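PDB 5XA5: alpha-catenin-like protein hmp-1 from Caenorhabditis elegans, which binds beta-catenin, cadherin and actin filaments at cell junctions and is required for cell migration and cell shape changes during body enclosure and elongation. Local coordinates for residues Arg21-Leu26 / Asp196-Asn201; Lys27-Leu32 / Lys136-Ala141; Lys171-Tyr176 / Ser223-Val228. One frame throughout, in Å; residues are numbered along the deposited sequence.

Contact 1 (Arg21-Leu26 / Asp196-Asn201); sequences RSKNVL and DLVKPN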
ATOM      1  N   ARG A  21       3.975   7.837  -1.578  1.00 30.09           N
ATOM      2  CA  ARG A  21       2.717   8.573  -1.648  0.57 27.66           C
ATOM      3  C   ARG A  21       1.854   8.368  -0.407  1.00 28.50           C
ATOM      4  O   ARG A  21       0.848   9.040  -0.232  1.00 29.31           O
ATOM      5  CB  ARG A  21       1.942   8.169  -2.906  0.57 27.37           C
ATOM      6  CG  ARG A  21       2.733   8.458  -4.169  0.57 34.28           C
ATOM      7  CD  ARG A  21       1.970   8.123  -5.424  0.57 40.52           C
ATOM      8  NE  ARG A  21       2.673   8.620  -6.601  0.57 38.84           N
ATOM      9  CZ  ARG A  21       3.155   7.848  -7.566  0.57 49.29           C
ATOM     10  NH1 ARG A  21       3.001   6.532  -7.504  0.57 50.85           N
ATOM     11  NH2 ARG A  21       3.779   8.393  -8.600  0.57 42.19           N
ATOM     12  N   SER A  22       2.263   7.442   0.456  1.00 25.61           N
ATOM     13  CA  SER A  22       1.522   7.131   1.679  1.00 26.36           C
ATOM     14  C   SER A  22       2.231   7.716   2.891  1.00 25.98           C
ATOM     15  O   SER A  22       3.401   7.448   3.081  1.00 25.11           O
ATOM     16  CB  SER A  22       1.388   5.612   1.861  1.00 26.36           C
ATOM     17  OG  SER A  22       1.064   5.254   3.200  1.00 26.04           O
ATOM     18  N   LYS A  23       1.523   8.499   3.699  1.00 24.12           N
ATOM     19  CA  LYS A  23       2.117   9.036   4.937  1.00 23.53           C
ATOM     20  C   LYS A  23       2.436   7.950   5.962  1.00 24.16           C
ATOM     21  O   LYS A  23       3.375   8.093   6.760  1.00 24.72           O
ATOM     22  CB  LYS A  23       1.181  10.049   5.582  1.00 25.35           C
ATOM     23  CG  LYS A  23       1.024  11.339   4.840  1.00 26.28           C
ATOM     24  CD  LYS A  23      -0.000  12.190   5.634  1.00 28.81           C
ATOM     25  CE  LYS A  23      -0.281  13.501   5.002  1.00 32.12           C
ATOM     26  NZ  LYS A  23      -1.189  14.292   5.861  1.00 24.59           N
ATOM     27  N   ASN A  24       1.630   6.895   5.985  1.00 24.27           N
ATOM     28  CA  ASN A  24       1.898   5.760   6.859  1.00 24.66           C
ATOM     29  C   ASN A  24       3.245   5.150   6.494  1.00 26.39           C
ATOM     30  O   ASN A  24       4.086   4.922   7.359  1.00 26.92           O
ATOM     31  CB  ASN A  24       0.769   4.732   6.742  1.00 25.39           C
ATOM     32  CG  ASN A  24       0.857   3.633   7.777  1.00 36.81           C
ATOM     33  OD1 ASN A  24       1.633   3.708   8.720  1.00 37.28           O
ATOM     34  ND2 ASN A  24       0.043   2.596   7.599  1.00 34.50           N
ATOM     35  N   VAL A  25       3.465   4.915   5.203  1.00 24.39           N
ATOM     36  CA  VAL A  25       4.752   4.382   4.746  1.00 24.33           C
ATOM     37  C   VAL A  25       5.874   5.387   4.978  1.00 24.96           C
ATOM     38  O   VAL A  25       6.962   5.031   5.430  1.00 26.56           O
ATOM     39  CB  VAL A  25       4.702   4.019   3.251  1.00 28.20           C
ATOM     40  CG1 VAL A  25       6.079   3.614   2.744  1.00 29.17           C
ATOM     41  CG2 VAL A  25       3.711   2.903   3.026  1.00 34.93           C
ATOM     42  N   LEU A  26       5.606   6.654   4.677  1.00 23.69           N
ATOM     43  CA  LEU A  26       6.638   7.681   4.775  1.00 24.05           C
ATOM     44  C   LEU A  26       7.178   7.754   6.200  1.00 24.18           C
ATOM     45  O   LEU A  26       8.391   7.781   6.404  1.00 25.15           O
ATOM     46  CB  LEU A  26       6.094   9.056   4.343  1.00 23.42           C
ATOM     47  CG  LEU A  26       7.126  10.196   4.352  1.00 25.32           C
ATOM     48  CD1 LEU A  26       8.350   9.822   3.508  1.00 29.79           C
ATOM     49  CD2 LEU A  26       6.521  11.500   3.862  1.00 24.70           C
ATOM     50  N   ASP A 196      -4.399   9.447   3.718  1.00 26.50           N
ATOM     51  CA  ASP A 196      -3.043   8.916   3.822  1.00 23.97           C
ATOM     52  C   ASP A 196      -2.101   9.508   2.763  1.00 26.36           C
ATOM     53  O   ASP A 196      -0.904   9.241   2.790  1.00 27.72           O
ATOM     54  CB  ASP A 196      -3.093   7.385   3.701  1.00 26.31           C
ATOM     55  CG  ASP A 196      -1.798   6.698   4.119  1.00 29.89           C
ATOM     56  OD1 ASP A 196      -1.110   7.176   5.049  1.00 27.21           O
ATOM     57  OD2 ASP A 196      -1.482   5.648   3.520  1.00 32.66           O
ATOM     58  N   LEU A 197      -2.626  10.278   1.805  1.00 25.61           N
ATOM     59  CA  LEU A 197      -1.754  10.793   0.743  1.00 25.26           C
ATOM     60  C   LEU A 197      -0.793  11.881   1.227  1.00 26.20           C
ATOM     61  O   LEU A 197      -1.178  12.814   1.942  1.00 28.77           O
ATOM     62  CB  LEU A 197      -2.585  11.336  -0.425  1.00 25.11           C
ATOM     63  CG  LEU A 197      -3.137  10.248  -1.334  1.00 24.49           C
ATOM     64  CD1 LEU A 197      -4.027  10.867  -2.435  1.00 24.43           C
ATOM     65  CD2 LEU A 197      -2.015   9.432  -1.963  1.00 31.98           C
ATOM     66  N   VAL A 198       0.458  11.761   0.795  1.00 26.73           N
ATOM     67  CA  VAL A 198       1.510  12.699   1.150  1.00 28.10           C
ATOM     68  C   VAL A 198       1.276  14.074   0.532  1.00 28.28           C
ATOM     69  O   VAL A 198       1.318  15.082   1.228  1.00 28.04           O
ATOM     70  CB  VAL A 198       2.904  12.147   0.720  1.00 27.33           C
ATOM     71  CG1 VAL A 198       3.975  13.228   0.814  1.00 32.33           C
ATOM     72  CG2 VAL A 198       3.258  10.901   1.540  1.00 27.41           C
ATOM     73  N   LYS A 199       1.021  14.115  -0.774  1.00 29.94           N
ATOM     74  CA  LYS A 199       0.858  15.394  -1.469  1.00 39.07           C
ATOM     75  C   LYS A 199      -0.589  15.892  -1.445  1.00 36.58           C
ATOM     76  O   LYS A 199      -1.483  15.213  -1.942  1.00 33.12           O
ATOM     77  CB  LYS A 199       1.346  15.268  -2.910  1.00 39.87           C
ATOM     78  CG  LYS A 199       2.739  14.675  -3.035  1.00 50.31           C
ATOM     79  CD  LYS A 199       3.433  15.153  -4.290  1.00 50.48           C
ATOM     80  CE  LYS A 199       4.938  15.129  -4.113  1.00 46.89           C
ATOM     81  NZ  LYS A 199       5.639  15.895  -5.176  1.00 62.03           N
ATOM     82  N   PRO A 200      -0.819  17.084  -0.876  1.00 31.68           N
ATOM     83  CA  PRO A 200      -2.162  17.650  -0.702  0.53 34.15           C
ATOM     84  C   PRO A 200      -2.869  17.862  -2.031  1.00 37.83           C
ATOM     85  O   PRO A 200      -4.097  17.841  -2.086  1.00 35.32           O
ATOM     86  CB  PRO A 200      -1.901  18.997  -0.010  0.53 43.79           C
ATOM     87  CG  PRO A 200      -0.534  18.883   0.562  0.53 35.27           C
ATOM     88  CD  PRO A 200       0.226  17.991  -0.364  0.53 36.77           C
ATOM     89  N   ASN A 201      -2.102  18.068  -3.091  1.00 36.30           N
ATOM     90  CA  ASN A 201      -2.743  18.267  -4.382  1.00 36.60           C
ATOM     91  C   ASN A 201      -3.317  16.947  -4.898  1.00 32.01           C
ATOM     92  O   ASN A 201      -4.379  16.945  -5.520  1.00 32.43           O
ATOM     93  CB  ASN A 201      -1.776  18.898  -5.389  1.00 39.95           C
ATOM     94  CG  ASN A 201      -0.613  17.999  -5.734  1.00 58.13           C
ATOM     95  OD1 ASN A 201       0.346  17.880  -4.966  1.00 58.86           O
ATOM     96  ND2 ASN A 201      -0.673  17.379  -6.909  1.00 50.51           N
TER
HETATM   97  O   HOH W   1       1.253  11.666  -2.420  1.00 32.40           O
HETATM   98  O   HOH W   2      -1.789   3.174   5.392  1.00 41.75           O
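Asp196 grips the start of helix 23-36 with its carboxylate and its backbone carbonyl. Its OD2 accepts the Ser22 hydroxyl in a short bond, OG to OD2 2.6 Å, with OG standing above the carboxylate plane. OD1 presents its syn lone pair to the backbone N of Asn24 at 2.9 Å. The side chain reaches both because its CG lies anti to the backbone N (chi1 -166°). Ser22 is the N-cap of the helix: besides donating to Asp196, its OG accepts from Val25 N at 3.1 Å in a nearly straight bond (172°), so the carboxylate probably fixes the hydroxyl in its capping pose. A negative charge beside a helix N-terminus would probably also be favourable. An alanine in place of Asp196 would take away the carboxylate that accepts from the Ser22 hydroxyl and the Asn24 N-H, and would probably loosen the helix start. Beside this clasp the two segments run antiparallel for one non-hydrogen-bonded pair, Ser22 with Leu197, a single beta bridge in a chain that is otherwise helices and loops. Lys23 N meets Asp196 O at 2.7 Å, nearly along the C=O axis, and Val198 N reaches Arg21 O at 2.9 Å from above the carbonyl plane. The extended Lys23 side chain runs alongside this backbone, its CE 3.3 Å from Leu197 O. Val198 CG2 lies against the backbone of Arg21 and Ser22 and meets Leu26 CD2 at 4.0 Å, the two side chains crossing at about a right angle. Farther out, a water bridges Asp196 OD2 and Asn24 ND2; that amide nitrogen also bonds to a polar side chain of another protein's chain. Leu197 packs on Gln202 and Leu206 of helix 200-229, and Ser22 touches Asp142 of helix 117-165.

Contact 2 (Lys27-Leu32 / Lys136-Ala141); sequences KQITQL and KFLILA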
ATOM      1  N   LYS A  27       6.286   7.753   7.187  1.00 22.63           N
ATOM      2  CA  LYS A  27       6.745   7.873   8.581  1.00 22.95           C
ATOM      3  C   LYS A  27       7.531   6.647   8.995  1.00 27.13           C
ATOM      4  O   LYS A  27       8.566   6.765   9.656  1.00 23.16           O
ATOM      5  CB  LYS A  27       5.567   8.074   9.531  1.00 25.13           C
ATOM      6  CG  LYS A  27       4.933   9.458   9.365  1.00 22.82           C
ATOM      7  CD  LYS A  27       4.065   9.844  10.545  1.00 25.41           C
ATOM      8  CE  LYS A  27       2.966   8.838  10.778  1.00 29.49           C
ATOM      9  NZ  LYS A  27       2.097   8.704   9.573  1.00 31.74           N
ATOM     10  N   GLN A  28       7.053   5.473   8.584  1.00 24.39           N
ATOM     11  CA  GLN A  28       7.756   4.235   8.930  1.00 22.87           C
ATOM     12  C   GLN A  28       9.155   4.202   8.333  1.00 28.76           C
ATOM     13  O   GLN A  28      10.114   3.853   9.014  1.00 27.10           O
ATOM     14  CB  GLN A  28       6.965   3.013   8.446  1.00 25.38           C
ATOM     15  CG  GLN A  28       5.735   2.700   9.274  1.00 28.03           C
ATOM     16  CD  GLN A  28       5.008   1.464   8.773  1.00 36.03           C
ATOM     17  OE1 GLN A  28       5.370   0.335   9.108  1.00 37.64           O
ATOM     18  NE2 GLN A  28       3.975   1.673   7.960  1.00 36.97           N
ATOM     19  N   ILE A  29       9.282   4.533   7.052  1.00 26.85           N
ATOM     20  CA  ILE A  29      10.594   4.463   6.420  0.64 27.40           C
ATOM     21  C   ILE A  29      11.497   5.578   6.948  1.00 27.25           C
ATOM     22  O   ILE A  29      12.701   5.393   7.045  1.00 27.81           O
ATOM     23  CB  ILE A  29      10.521   4.511   4.857  0.64 30.34           C
ATOM     24  CG1 ILE A  29      10.021   5.859   4.337  0.64 27.44           C
ATOM     25  CG2 ILE A  29       9.661   3.368   4.309  0.64 29.29           C
ATOM     26  CD1 ILE A  29       9.969   5.933   2.822  0.64 36.05           C
ATOM     27  N   THR A  30      10.918   6.712   7.335  1.00 23.46           N
ATOM     28  CA  THR A  30      11.744   7.778   7.900  1.00 24.66           C
ATOM     29  C   THR A  30      12.355   7.301   9.214  1.00 25.85           C
ATOM     30  O   THR A  30      13.535   7.559   9.494  1.00 25.62           O
ATOM     31  CB  THR A  30      10.916   9.050   8.091  1.00 24.51           C
ATOM     32  OG1 THR A  30      10.435   9.466   6.809  1.00 24.47           O
ATOM     33  CG2 THR A  30      11.743  10.162   8.680  1.00 26.40           C
ATOM     34  N   GLN A  31      11.568   6.580  10.004  1.00 23.39           N
ATOM     35  CA  GLN A  31      12.085   5.992  11.246  1.00 25.73           C
ATOM     36  C   GLN A  31      13.195   5.004  10.950  1.00 29.99           C
ATOM     37  O   GLN A  31      14.260   5.040  11.564  1.00 29.23           O
ATOM     38  CB  GLN A  31      10.984   5.272  12.019  1.00 28.94           C
ATOM     39  CG  GLN A  31       9.923   6.153  12.635  1.00 26.16           C
ATOM     40  CD  GLN A  31       8.732   5.346  13.109  1.00 36.57           C
ATOM     41  OE1 GLN A  31       8.892   4.267  13.681  1.00 41.63           O
ATOM     42  NE2 GLN A  31       7.528   5.869  12.890  1.00 30.93           N
ATOM     43  N   LEU A  32      12.925   4.107  10.011  1.00 26.86           N
ATOM     44  CA  LEU A  32      13.880   3.047   9.682  1.00 29.48           C
ATOM     45  C   LEU A  32      15.238   3.638   9.318  1.00 27.80           C
ATOM     46  O   LEU A  32      16.261   3.298   9.925  1.00 37.67           O
ATOM     47  CB  LEU A  32      13.342   2.179   8.541  1.00 29.49           C
ATOM     48  CG  LEU A  32      12.106   1.355   8.915  1.00 30.01           C
ATOM     49  CD1 LEU A  32      11.390   0.818   7.672  1.00 31.85           C
ATOM     50  CD2 LEU A  32      12.493   0.198   9.880  1.00 31.39           C
ATOM     51  N   LYS A 136      12.063  -0.675   1.248  1.00 30.88           N
ATOM     52  CA  LYS A 136      11.717  -0.916  -0.156  1.00 35.17           C
ATOM     53  C   LYS A 136      10.520  -1.856  -0.259  1.00 37.35           C
ATOM     54  O   LYS A 136       9.667  -1.688  -1.138  1.00 35.83           O
ATOM     55  CB  LYS A 136      12.918  -1.474  -0.930  1.00 37.99           C
ATOM     56  CG  LYS A 136      13.890  -0.390  -1.368  1.00 37.06           C
ATOM     57  CD  LYS A 136      15.163  -0.944  -1.983  1.00 50.59           C
ATOM     58  CE  LYS A 136      16.110   0.190  -2.344  1.00 56.05           C
ATOM     59  NZ  LYS A 136      17.394  -0.302  -2.911  1.00 61.83           N
ATOM     60  N   PHE A 137      10.438  -2.826   0.648  1.00 33.97           N
ATOM     61  CA  PHE A 137       9.294  -3.734   0.669  1.00 33.63           C
ATOM     62  C   PHE A 137       8.003  -2.975   0.962  1.00 32.56           C
ATOM     63  O   PHE A 137       6.980  -3.219   0.334  1.00 32.38           O
ATOM     64  CB  PHE A 137       9.469  -4.863   1.698  1.00 34.08           C
ATOM     65  CG  PHE A 137       8.278  -5.787   1.768  1.00 32.23           C
ATOM     66  CD1 PHE A 137       8.150  -6.820   0.863  1.00 32.72           C
ATOM     67  CD2 PHE A 137       7.293  -5.627   2.731  1.00 40.15           C
ATOM     68  CE1 PHE A 137       7.061  -7.671   0.903  1.00 36.85           C
ATOM     69  CE2 PHE A 137       6.197  -6.489   2.779  1.00 36.93           C
ATOM     70  CZ  PHE A 137       6.086  -7.504   1.856  1.00 34.72           C
ATOM     71  N   LEU A 138       8.053  -2.054   1.916  1.00 29.25           N
ATOM     72  CA  LEU A 138       6.861  -1.302   2.270  1.00 24.44           C
ATOM     73  C   LEU A 138       6.419  -0.410   1.124  1.00 28.65           C
ATOM     74  O   LEU A 138       5.225  -0.213   0.934  1.00 28.83           O
ATOM     75  CB  LEU A 138       7.087  -0.455   3.524  1.00 28.14           C
ATOM     76  CG  LEU A 138       7.390  -1.251   4.797  1.00 30.65           C
ATOM     77  CD1 LEU A 138       7.639  -0.303   5.941  1.00 29.65           C
ATOM     78  CD2 LEU A 138       6.225  -2.167   5.115  1.00 31.31           C
ATOM     79  N   ILE A 139       7.382   0.134   0.378  1.00 29.21           N
ATOM     80  CA  ILE A 139       7.065   1.042  -0.727  1.00 27.06           C
ATOM     81  C   ILE A 139       6.380   0.257  -1.835  1.00 29.74           C
ATOM     82  O   ILE A 139       5.380   0.699  -2.415  1.00 29.92           O
ATOM     83  CB  ILE A 139       8.324   1.735  -1.276  1.00 29.74           C
ATOM     84  CG1 ILE A 139       8.769   2.847  -0.324  1.00 33.94           C
ATOM     85  CG2 ILE A 139       8.059   2.348  -2.639  1.00 40.14           C
ATOM     86  CD1 ILE A 139      10.142   3.403  -0.643  1.00 32.69           C
ATOM     87  N   LEU A 140       6.923  -0.919  -2.113  1.00 30.43           N
ATOM     88  CA  LEU A 140       6.311  -1.808  -3.088  1.00 31.24           C
ATOM     89  C   LEU A 140       4.931  -2.263  -2.606  1.00 32.58           C
ATOM     90  O   LEU A 140       3.976  -2.328  -3.389  1.00 33.41           O
ATOM     91  CB  LEU A 140       7.222  -3.014  -3.347  1.00 30.88           C
ATOM     92  CG  LEU A 140       6.621  -4.055  -4.277  1.00 38.01           C
ATOM     93  CD1 LEU A 140       6.350  -3.423  -5.635  1.00 41.39           C
ATOM     94  CD2 LEU A 140       7.568  -5.240  -4.397  1.00 44.17           C
ATOM     95  N   ALA A 141       4.812  -2.556  -1.312  1.00 29.91           N
ATOM     96  CA  ALA A 141       3.534  -2.976  -0.744  1.00 28.81           C
ATOM     97  C   ALA A 141       2.454  -1.921  -0.948  1.00 29.16           C
ATOM     98  O   ALA A 141       1.309  -2.253  -1.245  1.00 30.07           O
ATOM     99  CB  ALA A 141       3.673  -3.295   0.744  1.00 30.14           C
TER
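Leu138 is the main bump of this antiparallel helix pair. Its side chain points from helix 117-165 at helix 23-36, and its CD1 methyl faces a shallow notch walled by Gln28, Ile29 and Leu32. One wall is polar: the Gln28 chain, extended beyond CG, crosses Leu138 at about a right angle, and its OE1 stands 3.9 Å from Leu138 CD1. The other two sides are apolar, with Leu32 CD1 4.3 Å from the same methyl and Ile29 CG2 slightly farther off at 4.5 Å. Ile29 divides its branches between two partners. CG2 faces Leu138, while the longer arm brings its terminal methyl, CD1, up to the side of Ile139 CD1, 4.3 Å away. Leu138 therefore sets its CD1 over the dip between side chains about one turn apart, and Ile29 in turn occupies the angle between the neighbouring Leu138 and Ile139. No hydrogen bond crosses the interface. The axes of the two short segments come no closer than 10.3 Å at 171°, and the widely spaced methyls make a loose fit. Such near-antiparallel, side-by-side helices are the building principle of the helical bundles of the vinculin/alpha-catenin family. Val20, in the loop ahead of helix 23-36, packs on both Ile29 and Ile139, flanking the pair at that side. The chain of another protein lies along the notch as well: an apolar side chain packs on Leu138, a polar one on Gln28 and a basic one on Leu32. From helix 117-165, Phe137 and Leu140 turn instead to helix 83-112, against Leu88, Ala92 and Leu93.

Contact 3 (Lys171-Tyr176 / Ser223-Val228); sequences KVDDLY and STRTFV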
ATOM      1  N   LYS A 171     -32.868  -4.887 -16.318  1.00 27.86           N
ATOM      2  CA  LYS A 171     -31.405  -4.960 -16.290  1.00 26.88           C
ATOM      3  C   LYS A 171     -30.795  -3.669 -15.749  1.00 25.67           C
ATOM      4  O   LYS A 171     -29.833  -3.715 -14.992  1.00 25.57           O
ATOM      5  CB  LYS A 171     -30.832  -5.248 -17.684  1.00 29.56           C
ATOM      6  CG  LYS A 171     -30.787  -6.721 -18.043  1.00 41.10           C
ATOM      7  CD  LYS A 171     -30.318  -6.908 -19.479  1.00 54.63           C
ATOM      8  CE  LYS A 171     -30.651  -8.291 -20.015  1.00 60.33           C
ATOM      9  NZ  LYS A 171     -30.270  -8.398 -21.452  1.00 53.93           N
ATOM     10  N   VAL A 172     -31.339  -2.517 -16.143  1.00 24.48           N
ATOM     11  CA  VAL A 172     -30.785  -1.252 -15.677  1.00 24.28           C
ATOM     12  C   VAL A 172     -30.906  -1.143 -14.151  1.00 25.26           C
ATOM     13  O   VAL A 172     -29.960  -0.756 -13.461  1.00 24.82           O
ATOM     14  CB  VAL A 172     -31.474  -0.045 -16.347  1.00 24.45           C
ATOM     15  CG1 VAL A 172     -30.982   1.247 -15.686  1.00 23.92           C
ATOM     16  CG2 VAL A 172     -31.185  -0.034 -17.865  1.00 24.59           C
ATOM     17  N   ASP A 173     -32.060  -1.509 -13.621  1.00 22.47           N
ATOM     18  CA  ASP A 173     -32.228  -1.496 -12.158  1.00 23.22           C
ATOM     19  C   ASP A 173     -31.309  -2.478 -11.440  1.00 29.62           C
ATOM     20  O   ASP A 173     -30.733  -2.149 -10.405  1.00 25.40           O
ATOM     21  CB  ASP A 173     -33.675  -1.811 -11.789  1.00 29.00           C
ATOM     22  CG  ASP A 173     -34.598  -0.635 -11.996  1.00 37.53           C
ATOM     23  OD1 ASP A 173     -34.110   0.495 -12.204  1.00 30.16           O
ATOM     24  OD2 ASP A 173     -35.829  -0.841 -11.939  1.00 36.27           O
ATOM     25  N   ASP A 174     -31.175  -3.689 -11.980  1.00 26.82           N
ATOM     26  CA  ASP A 174     -30.331  -4.696 -11.332  1.00 26.66           C
ATOM     27  C   ASP A 174     -28.866  -4.293 -11.377  1.00 27.54           C
ATOM     28  O   ASP A 174     -28.129  -4.466 -10.405  1.00 24.72           O
ATOM     29  CB  ASP A 174     -30.510  -6.068 -11.981  1.00 29.29           C
ATOM     30  CG  ASP A 174     -31.859  -6.690 -11.669  1.00 47.25           C
ATOM     31  OD1 ASP A 174     -32.494  -6.269 -10.677  1.00 45.20           O
ATOM     32  OD2 ASP A 174     -32.274  -7.612 -12.405  1.00 51.95           O
ATOM     33  N   LEU A 175     -28.431  -3.754 -12.510  1.00 25.34           N
ATOM     34  CA  LEU A 175     -27.052  -3.295 -12.598  1.00 23.15           C
ATOM     35  C   LEU A 175     -26.824  -2.086 -11.691  1.00 22.44           C
ATOM     36  O   LEU A 175     -25.774  -1.985 -11.086  1.00 22.05           O
ATOM     37  CB  LEU A 175     -26.677  -2.966 -14.046  1.00 20.10           C
ATOM     38  CG  LEU A 175     -26.527  -4.229 -14.902  1.00 22.58           C
ATOM     39  CD1 LEU A 175     -26.550  -3.837 -16.375  1.00 21.16           C
ATOM     40  CD2 LEU A 175     -25.229  -4.950 -14.563  1.00 24.92           C
ATOM     41  N   TYR A 176     -27.803  -1.194 -11.560  1.00 22.14           N
ATOM     42  CA  TYR A 176     -27.571  -0.058 -10.683  1.00 21.64           C
ATOM     43  C   TYR A 176     -27.568  -0.537  -9.232  1.00 22.66           C
ATOM     44  O   TYR A 176     -26.816  -0.008  -8.420  1.00 22.72           O
ATOM     45  CB  TYR A 176     -28.593   1.076 -10.886  1.00 22.51           C
ATOM     46  CG  TYR A 176     -28.187   2.327 -10.115  1.00 22.67           C
ATOM     47  CD1 TYR A 176     -26.938   2.904 -10.323  1.00 24.19           C
ATOM     48  CD2 TYR A 176     -29.042   2.925  -9.187  1.00 24.77           C
ATOM     49  CE1 TYR A 176     -26.533   4.026  -9.622  1.00 23.49           C
ATOM     50  CE2 TYR A 176     -28.645   4.075  -8.480  1.00 21.72           C
ATOM     51  CZ  TYR A 176     -27.390   4.611  -8.710  1.00 24.33           C
ATOM     52  OH  TYR A 176     -26.968   5.735  -8.017  1.00 25.79           O
ATOM     53  N   SER A 223     -30.642   8.656 -16.420  1.00 26.38           N
ATOM     54  CA  SER A 223     -30.584   8.930 -17.854  0.60 28.27           C
ATOM     55  C   SER A 223     -30.661   7.635 -18.661  1.00 28.70           C
ATOM     56  O   SER A 223     -31.316   7.589 -19.703  1.00 27.98           O
ATOM     57  CB  SER A 223     -29.307   9.689 -18.226  0.60 31.60           C
ATOM     58  OG  SER A 223     -28.189   8.822 -18.141  0.60 27.48           O
ATOM     59  N   THR A 224     -29.993   6.578 -18.205  1.00 27.06           N
ATOM     60  CA  THR A 224     -30.056   5.292 -18.904  0.77 25.88           C
ATOM     61  C   THR A 224     -31.444   4.665 -18.794  1.00 26.25           C
ATOM     62  O   THR A 224     -31.960   4.085 -19.743  1.00 29.07           O
ATOM     63  CB  THR A 224     -28.980   4.281 -18.373  0.77 24.26           C
ATOM     64  OG1 THR A 224     -29.128   4.047 -16.965  0.77 29.78           O
ATOM     65  CG2 THR A 224     -27.586   4.812 -18.653  0.77 22.91           C
ATOM     66  N   ARG A 225     -32.053   4.787 -17.623  1.00 25.93           N
ATOM     67  CA  ARG A 225     -33.356   4.191 -17.407  0.74 22.42           C
ATOM     68  C   ARG A 225     -34.411   4.889 -18.260  1.00 29.61           C
ATOM     69  O   ARG A 225     -35.269   4.236 -18.843  1.00 29.22           O
ATOM     70  CB  ARG A 225     -33.728   4.268 -15.927  0.74 24.21           C
ATOM     71  CG  ARG A 225     -34.886   3.386 -15.521  0.74 26.61           C
ATOM     72  CD  ARG A 225     -35.150   3.581 -14.045  0.74 27.52           C
ATOM     73  NE  ARG A 225     -35.920   2.488 -13.465  0.74 28.54           N
ATOM     74  CZ  ARG A 225     -37.247   2.443 -13.445  0.74 28.63           C
ATOM     75  NH1 ARG A 225     -37.956   3.430 -13.987  0.74 28.84           N
ATOM     76  NH2 ARG A 225     -37.865   1.411 -12.884  0.74 33.37           N
ATOM     77  N   THR A 226     -34.331   6.213 -18.353  1.00 24.71           N
ATOM     78  CA  THR A 226     -35.285   6.968 -19.162  1.00 26.94           C
ATOM     79  C   THR A 226     -35.073   6.632 -20.637  1.00 32.99           C
ATOM     80  O   THR A 226     -36.027   6.468 -21.389  1.00 34.80           O
ATOM     81  CB  THR A 226     -35.126   8.480 -18.936  1.00 29.86           C
ATOM     82  OG1 THR A 226     -35.539   8.816 -17.606  1.00 32.52           O
ATOM     83  CG2 THR A 226     -35.965   9.274 -19.941  1.00 30.50           C
ATOM     84  N   PHE A 227     -33.814   6.512 -21.048  1.00 29.09           N
ATOM     85  CA  PHE A 227     -33.530   6.246 -22.458  1.00 31.97           C
ATOM     86  C   PHE A 227     -33.958   4.846 -22.920  1.00 34.93           C
ATOM     87  O   PHE A 227     -34.361   4.681 -24.073  1.00 40.06           O
ATOM     88  CB  PHE A 227     -32.044   6.455 -22.748  1.00 28.75           C
ATOM     89  CG  PHE A 227     -31.690   6.273 -24.192  1.00 32.55           C
ATOM     90  CD1 PHE A 227     -32.253   7.085 -25.161  1.00 39.72           C
ATOM     91  CD2 PHE A 227     -30.813   5.276 -24.585  1.00 40.83           C
ATOM     92  CE1 PHE A 227     -31.935   6.909 -26.500  1.00 48.91           C
ATOM     93  CE2 PHE A 227     -30.488   5.100 -25.916  1.00 51.38           C
ATOM     94  CZ  PHE A 227     -31.046   5.918 -26.872  1.00 48.26           C
ATOM     95  N   VAL A 228     -33.889   3.826 -22.061  1.00 29.14           N
ATOM     96  CA  VAL A 228     -34.325   2.495 -22.487  0.52 28.43           C
ATOM     97  C   VAL A 228     -35.832   2.486 -22.658  1.00 38.35           C
ATOM     98  O   VAL A 228     -36.364   1.723 -23.462  1.00 39.35           O
ATOM     99  CB  VAL A 228     -33.925   1.358 -21.505  0.52 33.90           C
ATOM    100  CG1 VAL A 228     -32.440   1.206 -21.442  0.52 34.02           C
ATOM    101  CG2 VAL A 228     -34.514   1.570 -20.126  0.52 36.54           C
TER
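Two antiparallel helices of the vinculin-family helical bundle, 169-196 and 200-229, lie side by side here, the axes of the two short segments 10.0 Å apart at 167°. Arg225 and Asp173 form the polar border of the contact. The arginine chain, extended from CG to NE, crosses Asp173 obliquely and presents the guanidinium side-on, with carboxylate and guanidinium planes only 18° apart. Each oxygen offers its syn lone pair to one nitrogen: NE reaches Asp173 OD1 at 3.0 Å, and NH2 reaches Asp173 OD2 at 3.2 Å. Two nearly straight bonds of a single salt bridge should thus hold the guanidinium flat against rotation. Asp173 OD1 also accepts from Tyr221 OH, whose ring stacks with Tyr176, so a second partner helps to position the carboxylate. Beside the salt bridge Val172 makes the apolar part. Its CG2 meets Val228 CG1 tip to tip at 4.0 Å, and its CG1 leans over the aliphatic start of Arg225, 4.1 Å from CB. Met163 of helix 117-165 packs on Val172 and Thr224. Thr224 OG1, bonded to the backbone oxygens of Leu220 and Tyr221, lies 3.6 Å from Val172 CG1.

Contacts 1 and 2 are neighbours on helix 23-36, with centres about 12 Å apart, and touch where Val25 packs on Leu138 and Ile139. The centre of contact 3 lies about 38 Å from that of contact 1 and about 45 Å from that of contact 2. Helix 200-229 runs from contact 1 to contact 3, and helices 117-165 and 169-196, consecutive in the chain, carry contacts 2 and 3. Contact 2 is nested within the loop closed by contact 1, whereas contacts 1 and 3 interleave. All three fall within the vinculin-family region of this N-terminal piece. Another protein's chain reaches contacts 1 and 2, consistent with partner binding along helix 23-36.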